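Local coordinates for CLIP-associating protein (Drosophila melanogaster, PDB 4G3A) that tracks microtubule plus ends and stabilises dynamic microtubules, supporting mitotic spindle formation, kinetochore attachment and tubulin incorporation during poleward flux, at residues S82-N85 against A86-A89; L192-I195 against Y196-V199. All coordinates share one frame; numbering follows the deposited sequence.

Interaction 1 of 2, residues S82-N85 against A86-A89; sequences SDFN and AYTA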
loop_
_atom_site.group_PDB
_atom_site.type_symbol
_atom_site.label_atom_id
_atom_site.label_comp_id
_atom_site.label_asym_id
_atom_site.label_seq_id
_atom_site.Cartn_x
_atom_site.Cartn_y
_atom_site.Cartn_z
ATOM N N SER A 82 -10.070 -9.161 10.298
ATOM C CA SER A 82 -10.744 -9.674 9.107
ATOM C C SER A 82 -12.098 -9.013 8.883
ATOM O O SER A 82 -12.601 -8.981 7.762
ATOM C CB SER A 82 -10.878 -11.209 9.148
ATOM O OG SER A 82 -11.745 -11.641 10.185
ATOM N N ASP A 83 -12.692 -8.485 9.950
ATOM C CA ASP A 83 -13.991 -7.837 9.823
ATOM C C ASP A 83 -13.921 -6.606 8.916
ATOM O O ASP A 83 -14.899 -6.256 8.251
ATOM C CB ASP A 83 -14.573 -7.497 11.202
ATOM C CG ASP A 83 -14.940 -8.741 12.001
ATOM O OD1 ASP A 83 -15.330 -9.758 11.386
ATOM O OD2 ASP A 83 -14.833 -8.710 13.243
ATOM N N PHE A 84 -12.754 -5.973 8.866
ATOM C CA PHE A 84 -12.559 -4.809 8.007
ATOM C C PHE A 84 -12.766 -5.124 6.530
ATOM O O PHE A 84 -13.023 -4.226 5.728
ATOM C CB PHE A 84 -11.162 -4.205 8.196
ATOM C CG PHE A 84 -10.988 -2.873 7.514
ATOM C CD1 PHE A 84 -10.535 -2.795 6.206
ATOM C CD2 PHE A 84 -11.298 -1.695 8.190
ATOM C CE1 PHE A 84 -10.386 -1.571 5.579
ATOM C CE2 PHE A 84 -11.155 -0.463 7.574
ATOM C CZ PHE A 84 -10.698 -0.392 6.271
ATOM N N ASN A 85 -12.654 -6.397 6.163
ATOM C CA ASN A 85 -12.611 -6.755 4.745
ATOM C C ASN A 85 -13.907 -6.416 4.026
ATOM O O ASN A 85 -13.975 -6.462 2.803
ATOM C CB ASN A 85 -12.236 -8.229 4.541
ATOM C CG ASN A 85 -11.707 -8.504 3.147
ATOM O OD1 ASN A 85 -11.059 -7.650 2.537
ATOM N ND2 ASN A 85 -11.984 -9.698 2.632
ATOM N N ALA A 86 -14.929 -6.057 4.796
ATOM C CA ALA A 86 -16.188 -5.597 4.228
ATOM C C ALA A 86 -16.007 -4.259 3.519
ATOM O O ALA A 86 -16.809 -3.884 2.668
ATOM C CB ALA A 86 -17.245 -5.478 5.316
ATOM N N TYR A 87 -14.948 -3.539 3.871
ATOM C CA TYR A 87 -14.759 -2.182 3.372
ATOM C C TYR A 87 -13.595 -2.053 2.387
ATOM O O TYR A 87 -13.418 -1.011 1.752
ATOM C CB TYR A 87 -14.560 -1.234 4.552
ATOM C CG TYR A 87 -15.623 -1.406 5.612
ATOM C CD1 TYR A 87 -16.937 -1.041 5.359
ATOM C CD2 TYR A 87 -15.317 -1.946 6.858
ATOM C CE1 TYR A 87 -17.922 -1.197 6.320
ATOM C CE2 TYR A 87 -16.301 -2.105 7.829
ATOM C CZ TYR A 87 -17.602 -1.730 7.550
ATOM O OH TYR A 87 -18.593 -1.881 8.502
ATOM N N THR A 88 -12.805 -3.116 2.267
ATOM C CA THR A 88 -11.632 -3.111 1.389
ATOM C C THR A 88 -11.920 -2.592 -0.034
ATOM O O THR A 88 -11.219 -1.718 -0.535
ATOM C CB THR A 88 -10.972 -4.510 1.332
ATOM O OG1 THR A 88 -10.708 -4.969 2.664
ATOM C CG2 THR A 88 -9.664 -4.466 0.546
ATOM N N ALA A 89 -12.948 -3.126 -0.678
ATOM C CA ALA A 89 -13.282 -2.739 -2.052
ATOM C C ALA A 89 -13.634 -1.254 -2.190
ATOM O O ALA A 89 -13.441 -0.658 -3.251
ATOM C CB ALA A 89 -14.426 -3.600 -2.571
HETATM O O HOH W 1 -14.723 -5.213 0.242
#
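F84 and Y87, three residues apart, form a T-shaped aromatic pair: ring planes at 70° and centroids 5.8 Å apart place the edge of Y87 against a face of F84. The nearest carbons are F84 CD2 and Y87 CD2, and Y87 CB lies over the same ring, offset toward its rim. With CG anti to the backbone N (chi1 -170°), the F84 ring is carried back to meet Y87, although the CB bond itself points away from it. A86 adds its methyl to the arrangement, CB standing 4.1 Å above the plane of the Y87 ring and over its centre. The backbone makes a 3-10-like turn here, since Y87 N donates to F84 O at 2.8 Å, whereas the bond from A86 N to D83 O is long and weak.

The second pair is polar. The hydroxyl OG1 of T88 donates to N85 OD1 over 2.7 Å, lying in the amide's carbonyl plane and on a lone pair, and so helps to set the rotation of the amide. T88 OG1 sits beside its own backbone N (chi1 -53°), which turns it back toward N85. Replacing T88 with a valine would probably leave N85 OD1 without this donor and the amide freer to turn. One water bridges the same turn, donating to N85 O and accepting from A89 N.

The turn leads from helix 63-80 into helix 88-98, whose first residues are T88 and A89, where the curated HEAT 1 and HEAT 2 repeats meet. F84 is buried against F73, L76 and I77 of helix 63-80, Y87 packs on M47 and I51 of helix 47-58, and V122 touches F84, N85 and T88.

Interaction 2 of 2, residues L192-I195 against Y196-V199; sequences LVEI and YKHV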
loop_
_atom_site.group_PDB
_atom_site.type_symbol
_atom_site.label_atom_id
_atom_site.label_comp_id
_atom_site.label_asym_id
_atom_site.label_seq_id
_atom_site.Cartn_x
_atom_site.Cartn_y
_atom_site.Cartn_z
ATOM N N LEU A 192 13.738 -6.570 -8.800
ATOM C CA LEU A 192 14.245 -7.874 -9.234
ATOM C C LEU A 192 15.420 -8.311 -8.360
ATOM O O LEU A 192 15.566 -9.492 -8.029
ATOM C CB LEU A 192 14.655 -7.822 -10.699
ATOM C CG LEU A 192 13.448 -7.666 -11.630
ATOM C CD1 LEU A 192 13.923 -7.341 -13.031
ATOM C CD2 LEU A 192 12.603 -8.940 -11.614
ATOM N N VAL A 193 16.242 -7.347 -7.974
ATOM C CA VAL A 193 17.362 -7.631 -7.091
ATOM C C VAL A 193 16.852 -8.110 -5.730
ATOM O O VAL A 193 17.342 -9.109 -5.200
ATOM C CB VAL A 193 18.311 -6.415 -6.957
ATOM C CG1 VAL A 193 19.313 -6.631 -5.828
ATOM C CG2 VAL A 193 19.040 -6.161 -8.275
ATOM N N GLU A 194 15.842 -7.429 -5.187
ATOM C CA GLU A 194 15.226 -7.845 -3.926
ATOM C C GLU A 194 14.576 -9.225 -4.047
ATOM O O GLU A 194 14.655 -10.033 -3.121
ATOM C CB GLU A 194 14.176 -6.825 -3.453
ATOM C CG GLU A 194 14.657 -5.380 -3.406
ATOM C CD GLU A 194 15.757 -5.134 -2.376
ATOM O OE1 GLU A 194 15.943 -5.966 -1.458
ATOM O OE2 GLU A 194 16.434 -4.089 -2.488
ATOM N N ILE A 195 13.939 -9.498 -5.189
ATOM C CA ILE A 195 13.336 -10.807 -5.428
ATOM C C ILE A 195 14.439 -11.874 -5.524
ATOM O O ILE A 195 14.286 -12.996 -5.044
ATOM C CB ILE A 195 12.476 -10.825 -6.706
ATOM C CG1 ILE A 195 11.112 -10.150 -6.451
ATOM C CG2 ILE A 195 12.292 -12.254 -7.202
ATOM C CD1 ILE A 195 10.307 -9.892 -7.754
ATOM N N TYR A 196 15.559 -11.522 -6.127
ATOM C CA TYR A 196 16.681 -12.466 -6.157
ATOM C C TYR A 196 17.065 -12.943 -4.746
ATOM O O TYR A 196 17.402 -14.112 -4.544
ATOM C CB TYR A 196 17.891 -11.866 -6.864
ATOM C CG TYR A 196 19.118 -12.769 -6.836
ATOM C CD1 TYR A 196 19.243 -13.838 -7.712
ATOM C CD2 TYR A 196 20.134 -12.549 -5.923
ATOM C CE1 TYR A 196 20.363 -14.670 -7.681
ATOM C CE2 TYR A 196 21.253 -13.369 -5.878
ATOM C CZ TYR A 196 21.365 -14.426 -6.754
ATOM O OH TYR A 196 22.483 -15.235 -6.696
ATOM N N LYS A 197 17.006 -12.044 -3.771
ATOM C CA LYS A 197 17.378 -12.414 -2.408
ATOM C C LYS A 197 16.525 -13.555 -1.863
ATOM O O LYS A 197 16.997 -14.347 -1.050
ATOM C CB LYS A 197 17.345 -11.206 -1.477
ATOM C CG LYS A 197 18.440 -10.195 -1.762
ATOM C CD LYS A 197 18.198 -8.901 -1.003
ATOM C CE LYS A 197 19.175 -7.822 -1.449
ATOM N NZ LYS A 197 18.907 -6.528 -0.766
ATOM N N HIS A 198 15.277 -13.646 -2.319
ATOM C CA HIS A 198 14.355 -14.662 -1.816
ATOM C C HIS A 198 14.347 -15.903 -2.696
ATOM O O HIS A 198 14.184 -17.023 -2.218
ATOM C CB HIS A 198 12.934 -14.096 -1.717
ATOM C CG HIS A 198 12.767 -13.092 -0.625
ATOM N ND1 HIS A 198 12.229 -13.402 0.599
ATOM C CD2 HIS A 198 13.093 -11.771 -0.566
ATOM C CE1 HIS A 198 12.228 -12.330 1.373
ATOM N NE2 HIS A 198 12.752 -11.328 0.676
ATOM N N VAL A 199 14.529 -15.687 -3.988
ATOM C CA VAL A 199 14.300 -16.718 -4.988
ATOM C C VAL A 199 15.597 -17.424 -5.430
ATOM O O VAL A 199 15.592 -18.608 -5.758
ATOM C CB VAL A 199 13.537 -16.111 -6.181
ATOM C CG1 VAL A 199 13.680 -16.956 -7.426
ATOM C CG2 VAL A 199 12.067 -15.925 -5.808
#
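I195 O accepts two backbone donors. V199 N approaches at 2.9 Å, nearly along the C=O axis with a C=O...N angle of 168°, as expected for an i to i+4 helical bond; H198 N comes from 3.0 Å at a much sharper 121°, well above the carbonyl plane, an i to i+3 bond, consistent with a helix tightening near its end. One turn earlier Y196 N bonds to L192 O at 2.8 Å, while K197 N has a longer bond to V193 O and a weak one to E194 O.

E194 and K197 lie alongside each other; the glutamate kinks at its second torsion (-65°) while the lysine runs straight, and the two shapes bring K197 NZ within 3.1 Å of E194 OE1 in a salt bridge. K197 NZ comes in from above the carboxylate plane. Several groups hold this carboxylate, OE1 also taking H157 NE2 and OE2 taking Q190 NE2, while H157 ND1 hydrogen-bonds H198 NE2. The H198 ring turns its edge to E194 O, with CD2 3.5 Å away in the ring plane.

The apolar pair is I195 and V199, also alongside each other, CG2 to CG2 at 3.9 Å. With Y196 stacked on F225 and its OH bonded to D201, I195 and H198 on L156 of helix 142-159, and L192 and V193 against helix 215-229, this is the C-terminal end of helix 182-199 in the curated HEAT 3 repeat, packed between neighbouring helices as in an alpha-solenoid TOG domain.

Overall arrangement
Both interactions are local, made between side chains three or four residues apart in consecutive segments, and both belong to the same all-helical TOG domain. Interaction 1 comes first along the chain, at the connection from helix 63-80 into helix 88-98; interaction 2 follows about a hundred residues later, at the C-terminal end of helix 182-199. Their centres are 31 Å apart and their nearest atoms about 22 Å, so they do not touch. One lies where HEAT 1 gives way to HEAT 2 and the other within HEAT 3. They thus sample two separate places along the helical array, a turn between helices and a helix end, in the N-terminal part of a microtubule-binding CLASP protein.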